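Local coordinates for SusD superfamily protein (Bacteroides vulgatus ATCC 8482, PDB 3JQ0) that probably binds glycans or other nutrients at the outer membrane, as SusD-family proteins do, although its own ligand is not established, at residues 182-194 with 206-220. Sequence-based numbering, arbitrary orientation.
Sequences AAATQMLKGEAYL and DYTIAKNAFENVKKA
Phe214 lays one ring face over the backbone of Gly190, with Gly190 CA 3.7 Å from the ring centroid. With no side chain on Gly190, Phe214 CZ comes within 3.2 Å of Gly190 C; the backbones are closest here, Gly190 CA to Ala210 CA 4.0 Å. Phe214 is the knob in a hole made by Met187, Gly190, Glu191 and Leu194; the selenium of selenomethionine Met187 meets the ring edge, a Met-aromatic contact, and Leu194 CD1 also comes in at the edge. Farther along, Ile209 CG2 sits over the centre of the Tyr193 ring, 3.6 Å from its centroid, because chi1 of -65° sets CG2 anti to the backbone N. Lys157 makes a cation-pi contact with the same ring. A serine in place of Tyr193 would probably leave Ile209 CG2 without its aromatic face and Lys157 without its cation-pi partner. The one direct hydrogen bond across runs from Asn216 ND2 to Gln186 OE1 (3.2 Å), nearly straight at 173° yet arriving from above the carbonyl plane; Gln186 NE2 is held by Glu164, which also salt-bridges Lys189. These antiparallel neighbours, crossing at -160°, form a helical hairpin consistent with the TPR-like helical part of SusD proteins. Its cohesion is mainly apolar and CH-pi; the off-plane amide bond probably adds modestly.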
ATOM      1  N   ALA A 182      -8.820   8.218  14.523  1.00  8.25           N
ATOM      2  CA  ALA A 182      -8.419   7.295  15.566  1.00  7.98           C
ATOM      3  C   ALA A 182      -8.165   5.885  15.051  1.00  8.04           C
ATOM      4  O   ALA A 182      -7.223   5.212  15.492  1.00  8.29           O
ATOM      5  CB  ALA A 182      -9.442   7.264  16.693  1.00  9.13           C
ATOM      6  N   ALA A 183      -8.980   5.428  14.095  1.00  7.70           N
ATOM      7  CA  ALA A 183      -8.811   4.095  13.571  1.00  7.91           C
ATOM      8  C   ALA A 183      -7.546   4.016  12.714  1.00  7.23           C
ATOM      9  O   ALA A 183      -6.918   2.970  12.660  1.00  8.04           O
ATOM     10  CB  ALA A 183     -10.040   3.634  12.778  1.00  9.12           C
ATOM     11  N   ALA A 184      -7.166   5.101  12.052  1.00  7.61           N
ATOM     12  CA  ALA A 184      -5.911   5.136  11.313  1.00  7.49           C
ATOM     13  C   ALA A 184      -4.724   4.963  12.282  1.00  7.07           C
ATOM     14  O   ALA A 184      -3.775   4.197  12.042  1.00  7.07           O
ATOM     15  CB  ALA A 184      -5.755   6.410  10.493  1.00  7.67           C
ATOM     16  N   THR A 185      -4.758   5.680  13.416  1.00  7.38           N
ATOM     17  CA  THR A 185      -3.718   5.508  14.443  1.00  7.36           C
ATOM     18  C   THR A 185      -3.695   4.057  14.960  1.00  7.53           C
ATOM     19  O   THR A 185      -2.601   3.517  15.161  1.00  7.59           O
ATOM     20  CB  THR A 185      -3.892   6.500  15.593  1.00  7.78           C
ATOM     21  OG1 THR A 185      -3.554   7.763  15.058  1.00  8.84           O
ATOM     22  CG2 THR A 185      -2.959   6.170  16.767  1.00  9.20           C
ATOM     23  N   GLN A 186      -4.832   3.418  15.195  1.00  7.46           N
ATOM     24  CA  GLN A 186      -4.826   2.029  15.656  1.00  7.26           C
ATOM     25  C   GLN A 186      -4.261   1.058  14.608  1.00  6.93           C
ATOM     26  O   GLN A 186      -3.541   0.150  14.963  1.00  7.52           O
ATOM     27  CB  GLN A 186      -6.194   1.584  16.145  1.00  8.10           C
ATOM     28  CG  GLN A 186      -6.665   2.363  17.365  1.00  8.92           C
ATOM     29  CD  GLN A 186      -5.724   2.215  18.534  1.00  9.41           C
ATOM     30  OE1 GLN A 186      -5.449   1.091  18.997  1.00 10.47           O
ATOM     31  NE2 GLN A 186      -5.221   3.344  19.022  1.00  9.97           N
HETATM   32  N   MSE A 187      -4.547   1.297  13.314  1.00  6.82           N
HETATM   33  CA  MSE A 187      -3.934   0.501  12.257  1.00  6.94           C
HETATM   34  C   MSE A 187      -2.421   0.641  12.308  1.00  7.04           C
HETATM   35  O   MSE A 187      -1.681  -0.353  12.258  1.00  7.17           O
HETATM   36  CB  MSE A 187      -4.439   0.952  10.876  1.00  7.16           C
HETATM   37  CG  MSE A 187      -5.793   0.414  10.453  1.00  7.88           C
HETATM   38 SE   MSE A 187      -5.890  -1.512  10.328  1.00  8.37          SE
HETATM   39  CE  MSE A 187      -4.607  -1.823   8.978  1.00 10.81           C
ATOM     40  N   LEU A 188      -1.923   1.865  12.355  1.00  7.25           N
ATOM     41  CA  LEU A 188      -0.493   2.119  12.377  1.00  6.92           C
ATOM     42  C   LEU A 188       0.122   1.501  13.635  1.00  7.08           C
ATOM     43  O   LEU A 188       1.202   0.913  13.589  1.00  7.42           O
ATOM     44  CB  LEU A 188      -0.246   3.618  12.337  1.00  7.21           C
ATOM     45  CG  LEU A 188       1.207   4.037  12.547  1.00  7.65           C
ATOM     46  CD1 LEU A 188       2.124   3.491  11.457  1.00  8.69           C
ATOM     47  CD2 LEU A 188       1.291   5.568  12.627  1.00  9.21           C
ATOM     48  N   LYS A 189      -0.568   1.615  14.753  1.00  7.26           N
ATOM     49  CA  LYS A 189      -0.095   1.002  16.011  1.00  6.83           C
ATOM     50  C   LYS A 189       0.066  -0.511  15.839  1.00  6.93           C
ATOM     51  O   LYS A 189       1.074  -1.100  16.245  1.00  7.50           O
ATOM     52  CB  LYS A 189      -1.067   1.338  17.124  1.00  7.36           C
ATOM     53  CG  LYS A 189      -0.604   0.829  18.498  1.00  8.22           C
ATOM     54  CD  LYS A 189      -1.524   1.253  19.614  1.00  8.29           C
ATOM     55  CE  LYS A 189      -1.011   0.875  20.977  1.00  9.75           C
ATOM     56  NZ  LYS A 189      -1.998   1.243  22.051  1.00 10.85           N
ATOM     57  N   GLY A 190      -0.928  -1.157  15.242  1.00  6.86           N
ATOM     58  CA  GLY A 190      -0.824  -2.583  15.009  1.00  7.02           C
ATOM     59  C   GLY A 190       0.380  -2.908  14.126  1.00  6.89           C
ATOM     60  O   GLY A 190       1.154  -3.848  14.421  1.00  7.38           O
ATOM     61  N   GLU A 191       0.586  -2.122  13.059  1.00  6.64           N
ATOM     62  CA  GLU A 191       1.714  -2.384  12.201  1.00  6.23           C
ATOM     63  C   GLU A 191       3.033  -2.201  12.936  1.00  6.84           C
ATOM     64  O   GLU A 191       3.979  -2.989  12.776  1.00  7.24           O
ATOM     65  CB  GLU A 191       1.718  -1.466  10.965  1.00  7.02           C
ATOM     66  CG  GLU A 191       0.512  -1.644  10.072  1.00  7.48           C
ATOM     67  CD  GLU A 191       0.728  -0.985   8.727  1.00  7.49           C
ATOM     68  OE1 GLU A 191       1.047   0.218   8.645  1.00  8.72           O
ATOM     69  OE2 GLU A 191       0.672  -1.733   7.730  1.00  9.32           O
ATOM     70  N   ALA A 192       3.135  -1.138  13.716  1.00  6.75           N
ATOM     71  CA  ALA A 192       4.380  -0.803  14.396  1.00  7.50           C
ATOM     72  C   ALA A 192       4.736  -1.844  15.455  1.00  6.88           C
ATOM     73  O   ALA A 192       5.909  -2.243  15.574  1.00  7.22           O
ATOM     74  CB  ALA A 192       4.281   0.579  15.053  1.00  7.87           C
ATOM     75  N   TYR A 193       3.738  -2.334  16.211  1.00  6.97           N
ATOM     76  CA  TYR A 193       4.019  -3.338  17.221  1.00  7.14           C
ATOM     77  C   TYR A 193       4.236  -4.713  16.591  1.00  6.76           C
ATOM     78  O   TYR A 193       5.001  -5.514  17.157  1.00  7.19           O
ATOM     79  CB  TYR A 193       2.975  -3.300  18.347  1.00  7.06           C
ATOM     80  CG  TYR A 193       3.180  -2.164  19.282  1.00  7.23           C
ATOM     81  CD1 TYR A 193       2.692  -0.887  19.036  1.00  8.03           C
ATOM     82  CD2 TYR A 193       3.862  -2.354  20.486  1.00  8.36           C
ATOM     83  CE1 TYR A 193       2.910   0.147  19.920  1.00  7.89           C
ATOM     84  CE2 TYR A 193       4.068  -1.322  21.381  1.00  8.61           C
ATOM     85  CZ  TYR A 193       3.594  -0.058  21.090  1.00  8.32           C
ATOM     86  OH  TYR A 193       3.786   0.990  21.974  1.00  9.23           O
ATOM     87  N   LEU A 194       3.615  -5.035  15.449  1.00  7.43           N
ATOM     88  CA  LEU A 194       4.049  -6.237  14.740  1.00  6.59           C
ATOM     89  C   LEU A 194       5.519  -6.152  14.349  1.00  7.28           C
ATOM     90  O   LEU A 194       6.283  -7.117  14.521  1.00  7.30           O
ATOM     91  CB  LEU A 194       3.205  -6.472  13.471  1.00  7.75           C
ATOM     92  CG  LEU A 194       1.824  -7.064  13.614  1.00  8.32           C
ATOM     93  CD1 LEU A 194       1.170  -7.193  12.226  1.00  8.94           C
ATOM     94  CD2 LEU A 194       1.872  -8.435  14.295  1.00 12.31           C
ATOM     95  N   ASP A 206       4.546  -7.568  22.401  1.00  7.80           N
ATOM     96  CA  ASP A 206       4.298  -6.643  21.292  1.00  7.32           C
ATOM     97  C   ASP A 206       3.207  -7.174  20.350  1.00  7.01           C
ATOM     98  O   ASP A 206       2.377  -6.405  19.887  1.00  7.98           O
ATOM     99  CB  ASP A 206       5.560  -6.362  20.499  1.00  7.40           C
ATOM    100  CG  ASP A 206       6.474  -5.335  21.151  1.00  8.48           C
ATOM    101  OD1 ASP A 206       6.060  -4.691  22.152  1.00  9.74           O
ATOM    102  OD2 ASP A 206       7.584  -5.162  20.610  1.00  9.21           O
ATOM    103  N   TYR A 207       3.183  -8.488  20.072  1.00  7.44           N
ATOM    104  CA  TYR A 207       2.098  -9.067  19.252  1.00  7.64           C
ATOM    105  C   TYR A 207       0.746  -8.883  19.918  1.00  7.30           C
ATOM    106  O   TYR A 207      -0.255  -8.625  19.233  1.00  8.11           O
ATOM    107  CB  TYR A 207       2.378 -10.541  18.990  1.00  7.82           C
ATOM    108  CG  TYR A 207       3.661 -10.845  18.241  1.00  7.52           C
ATOM    109  CD1 TYR A 207       4.227  -9.967  17.311  1.00  7.18           C
ATOM    110  CD2 TYR A 207       4.333 -12.034  18.489  1.00  7.71           C
ATOM    111  CE1 TYR A 207       5.354 -10.312  16.610  1.00  7.58           C
ATOM    112  CE2 TYR A 207       5.496 -12.392  17.821  1.00  7.90           C
ATOM    113  CZ  TYR A 207       5.984 -11.515  16.869  1.00  7.40           C
ATOM    114  OH  TYR A 207       7.116 -11.805  16.124  1.00  9.11           O
ATOM    115  N   THR A 208       0.694  -8.986  21.246  1.00  8.26           N
ATOM    116  CA  THR A 208      -0.549  -8.742  21.968  1.00  8.50           C
ATOM    117  C   THR A 208      -1.021  -7.305  21.825  1.00  7.56           C
ATOM    118  O   THR A 208      -2.184  -7.024  21.561  1.00  8.15           O
ATOM    119  CB  THR A 208      -0.409  -9.146  23.455  1.00  8.79           C
ATOM    120  OG1 THR A 208      -0.168 -10.543  23.521  1.00 10.81           O
ATOM    121  CG2 THR A 208      -1.608  -8.745  24.271  1.00 11.14           C
ATOM    122  N   ILE A 209      -0.097  -6.346  21.969  1.00  7.47           N
ATOM    123  CA  ILE A 209      -0.439  -4.937  21.734  1.00  7.35           C
ATOM    124  C   ILE A 209      -0.967  -4.738  20.316  1.00  6.83           C
ATOM    125  O   ILE A 209      -1.945  -4.040  20.093  1.00  7.35           O
ATOM    126  CB  ILE A 209       0.761  -4.007  22.068  1.00  7.61           C
ATOM    127  CG1 ILE A 209       1.062  -4.091  23.581  1.00  8.75           C
ATOM    128  CG2 ILE A 209       0.478  -2.589  21.644  1.00  8.78           C
ATOM    129  CD1 ILE A 209       2.408  -3.542  23.945  1.00 10.38           C
ATOM    130  N   ALA A 210      -0.276  -5.326  19.358  1.00  7.52           N
ATOM    131  CA  ALA A 210      -0.711  -5.223  17.970  1.00  7.56           C
ATOM    132  C   ALA A 210      -2.111  -5.783  17.756  1.00  7.25           C
ATOM    133  O   ALA A 210      -2.954  -5.141  17.112  1.00  7.36           O
ATOM    134  CB  ALA A 210       0.297  -5.937  17.037  1.00  8.05           C
ATOM    135  N   LYS A 211      -2.344  -6.994  18.256  1.00  7.68           N
ATOM    136  CA  LYS A 211      -3.652  -7.635  18.146  1.00  8.07           C
ATOM    137  C   LYS A 211      -4.731  -6.713  18.685  1.00  8.52           C
ATOM    138  O   LYS A 211      -5.769  -6.499  18.078  1.00  8.47           O
ATOM    139  CB  LYS A 211      -3.655  -8.961  18.903  1.00  8.67           C
ATOM    140  CG  LYS A 211      -5.017  -9.635  18.954  1.00  9.86           C
ATOM    141  CD  LYS A 211      -5.007 -10.955  19.684  1.00 11.71           C
ATOM    142  CE  LYS A 211      -4.617 -10.860  21.115  1.00 15.30           C
ATOM    143  NZ  LYS A 211      -4.983 -12.061  21.930  1.00 17.92           N
ATOM    144  N   ASN A 212      -4.505  -6.164  19.867  1.00  8.47           N
ATOM    145  CA  ASN A 212      -5.478  -5.297  20.496  1.00  9.06           C
ATOM    146  C   ASN A 212      -5.740  -4.017  19.703  1.00  8.57           C
ATOM    147  O   ASN A 212      -6.862  -3.534  19.657  1.00  9.01           O
ATOM    148  CB  ASN A 212      -5.077  -4.975  21.952  1.00  9.78           C
ATOM    149  CG  ASN A 212      -5.109  -6.198  22.854  1.00 15.40           C
ATOM    150  OD1 ASN A 212      -5.793  -7.149  22.601  1.00 19.76           O
ATOM    151  ND2 ASN A 212      -4.341  -6.131  23.915  1.00 18.06           N
ATOM    152  N   ALA A 213      -4.686  -3.485  19.087  1.00  8.10           N
ATOM    153  CA  ALA A 213      -4.820  -2.315  18.230  1.00  7.94           C
ATOM    154  C   ALA A 213      -5.694  -2.601  17.011  1.00  7.70           C
ATOM    155  O   ALA A 213      -6.621  -1.841  16.682  1.00  8.23           O
ATOM    156  CB  ALA A 213      -3.450  -1.777  17.810  1.00  8.35           C
ATOM    157  N   PHE A 214      -5.443  -3.726  16.335  1.00  7.79           N
ATOM    158  CA  PHE A 214      -6.278  -4.097  15.219  1.00  7.44           C
ATOM    159  C   PHE A 214      -7.717  -4.331  15.625  1.00  8.08           C
ATOM    160  O   PHE A 214      -8.660  -3.934  14.914  1.00  8.80           O
ATOM    161  CB  PHE A 214      -5.706  -5.300  14.453  1.00  8.06           C
ATOM    162  CG  PHE A 214      -4.364  -5.034  13.793  1.00  7.34           C
ATOM    163  CD1 PHE A 214      -4.177  -3.994  12.902  1.00  8.40           C
ATOM    164  CD2 PHE A 214      -3.276  -5.847  14.057  1.00  7.57           C
ATOM    165  CE1 PHE A 214      -2.980  -3.770  12.294  1.00  8.83           C
ATOM    166  CE2 PHE A 214      -2.056  -5.626  13.451  1.00  8.67           C
ATOM    167  CZ  PHE A 214      -1.909  -4.596  12.567  1.00  8.09           C
ATOM    168  N   GLU A 215      -7.932  -4.930  16.800  1.00  8.32           N
ATOM    169  CA  GLU A 215      -9.290  -5.105  17.332  1.00  8.95           C
ATOM    170  C   GLU A 215      -9.957  -3.754  17.547  1.00  9.33           C
ATOM    171  O   GLU A 215     -11.144  -3.582  17.270  1.00 10.49           O
ATOM    172  CB  GLU A 215      -9.276  -5.937  18.600  1.00  9.57           C
ATOM    173  CG  GLU A 215      -8.878  -7.378  18.455  1.00 11.30           C
ATOM    174  CD  GLU A 215      -9.902  -8.294  17.839  1.00 11.89           C
ATOM    175  OE1 GLU A 215     -10.952  -7.809  17.319  1.00 12.95           O
ATOM    176  OE2 GLU A 215      -9.621  -9.544  17.843  1.00 14.22           O
ATOM    177  N   ASN A 216      -9.186  -2.795  18.032  1.00  8.56           N
ATOM    178  CA  ASN A 216      -9.742  -1.449  18.275  1.00  9.49           C
ATOM    179  C   ASN A 216     -10.239  -0.746  17.028  1.00  9.85           C
ATOM    180  O   ASN A 216     -11.152   0.057  17.089  1.00 11.48           O
ATOM    181  CB  ASN A 216      -8.757  -0.546  18.971  1.00  9.88           C
ATOM    182  CG  ASN A 216      -8.617  -0.814  20.420  1.00 12.59           C
ATOM    183  OD1 ASN A 216      -9.447  -1.452  21.068  1.00 14.66           O
ATOM    184  ND2 ASN A 216      -7.513  -0.302  20.957  1.00 14.71           N
ATOM    185  N   VAL A 217      -9.632  -1.063  15.886  1.00  8.95           N
ATOM    186  CA  VAL A 217     -10.105  -0.480  14.613  1.00  9.53           C
ATOM    187  C   VAL A 217     -11.595  -0.736  14.389  1.00 10.10           C
ATOM    188  O   VAL A 217     -12.312   0.126  13.846  1.00 10.76           O
ATOM    189  CB  VAL A 217      -9.247  -1.062  13.443  1.00  8.69           C
ATOM    190  CG1 VAL A 217      -9.845  -0.701  12.087  1.00 10.14           C
ATOM    191  CG2 VAL A 217      -7.798  -0.624  13.567  1.00 10.20           C
ATOM    192  N   LYS A 218     -12.074  -1.878  14.873  1.00 11.07           N
ATOM    193  CA  LYS A 218     -13.464  -2.254  14.758  1.00 12.66           C
ATOM    194  C   LYS A 218     -14.418  -1.327  15.495  1.00 12.95           C
ATOM    195  O   LYS A 218     -15.630  -1.366  15.250  1.00 15.82           O
ATOM    196  CB  LYS A 218     -13.667  -3.688  15.228  1.00 12.17           C
ATOM    197  CG  LYS A 218     -12.813  -4.736  14.499  1.00 11.70           C
ATOM    198  CD  LYS A 218     -13.056  -6.118  15.051  1.00 12.72           C
ATOM    199  CE  LYS A 218     -12.359  -7.200  14.323  1.00 12.74           C
ATOM    200  NZ  LYS A 218     -12.492  -8.499  15.010  1.00 14.82           N
ATOM    201  N   LYS A 219     -13.896  -0.488  16.385  1.00 12.72           N
ATOM    202  CA  LYS A 219     -14.714   0.545  17.067  1.00 14.11           C
ATOM    203  C   LYS A 219     -15.196   1.625  16.120  1.00 13.70           C
ATOM    204  O   LYS A 219     -16.147   2.357  16.430  1.00 16.33           O
ATOM    205  CB  LYS A 219     -13.913   1.218  18.179  1.00 13.83           C
ATOM    206  CG  LYS A 219     -13.607   0.312  19.353  1.00 15.74           C
ATOM    207  CD  LYS A 219     -12.659   0.967  20.344  1.00 17.45           C
ATOM    208  CE  LYS A 219     -12.363   0.124  21.606  1.00 25.80           C
ATOM    209  NZ  LYS A 219     -12.557  -1.372  21.472  1.00 30.87           N
ATOM    210  N   ALA A 220     -14.515   1.806  14.992  1.00 12.17           N
ATOM    211  CA  ALA A 220     -14.964   2.748  14.003  1.00 11.03           C
ATOM    212  C   ALA A 220     -16.063   2.086  13.125  1.00  9.96           C
ATOM    213  O   ALA A 220     -16.270   0.870  13.128  1.00 11.05           O
ATOM    214  CB  ALA A 220     -13.791   3.232  13.170  1.00 11.68           C
TER
HETATM  215  O   HOH W   1      -2.965  -1.996  21.741  1.00 12.62           O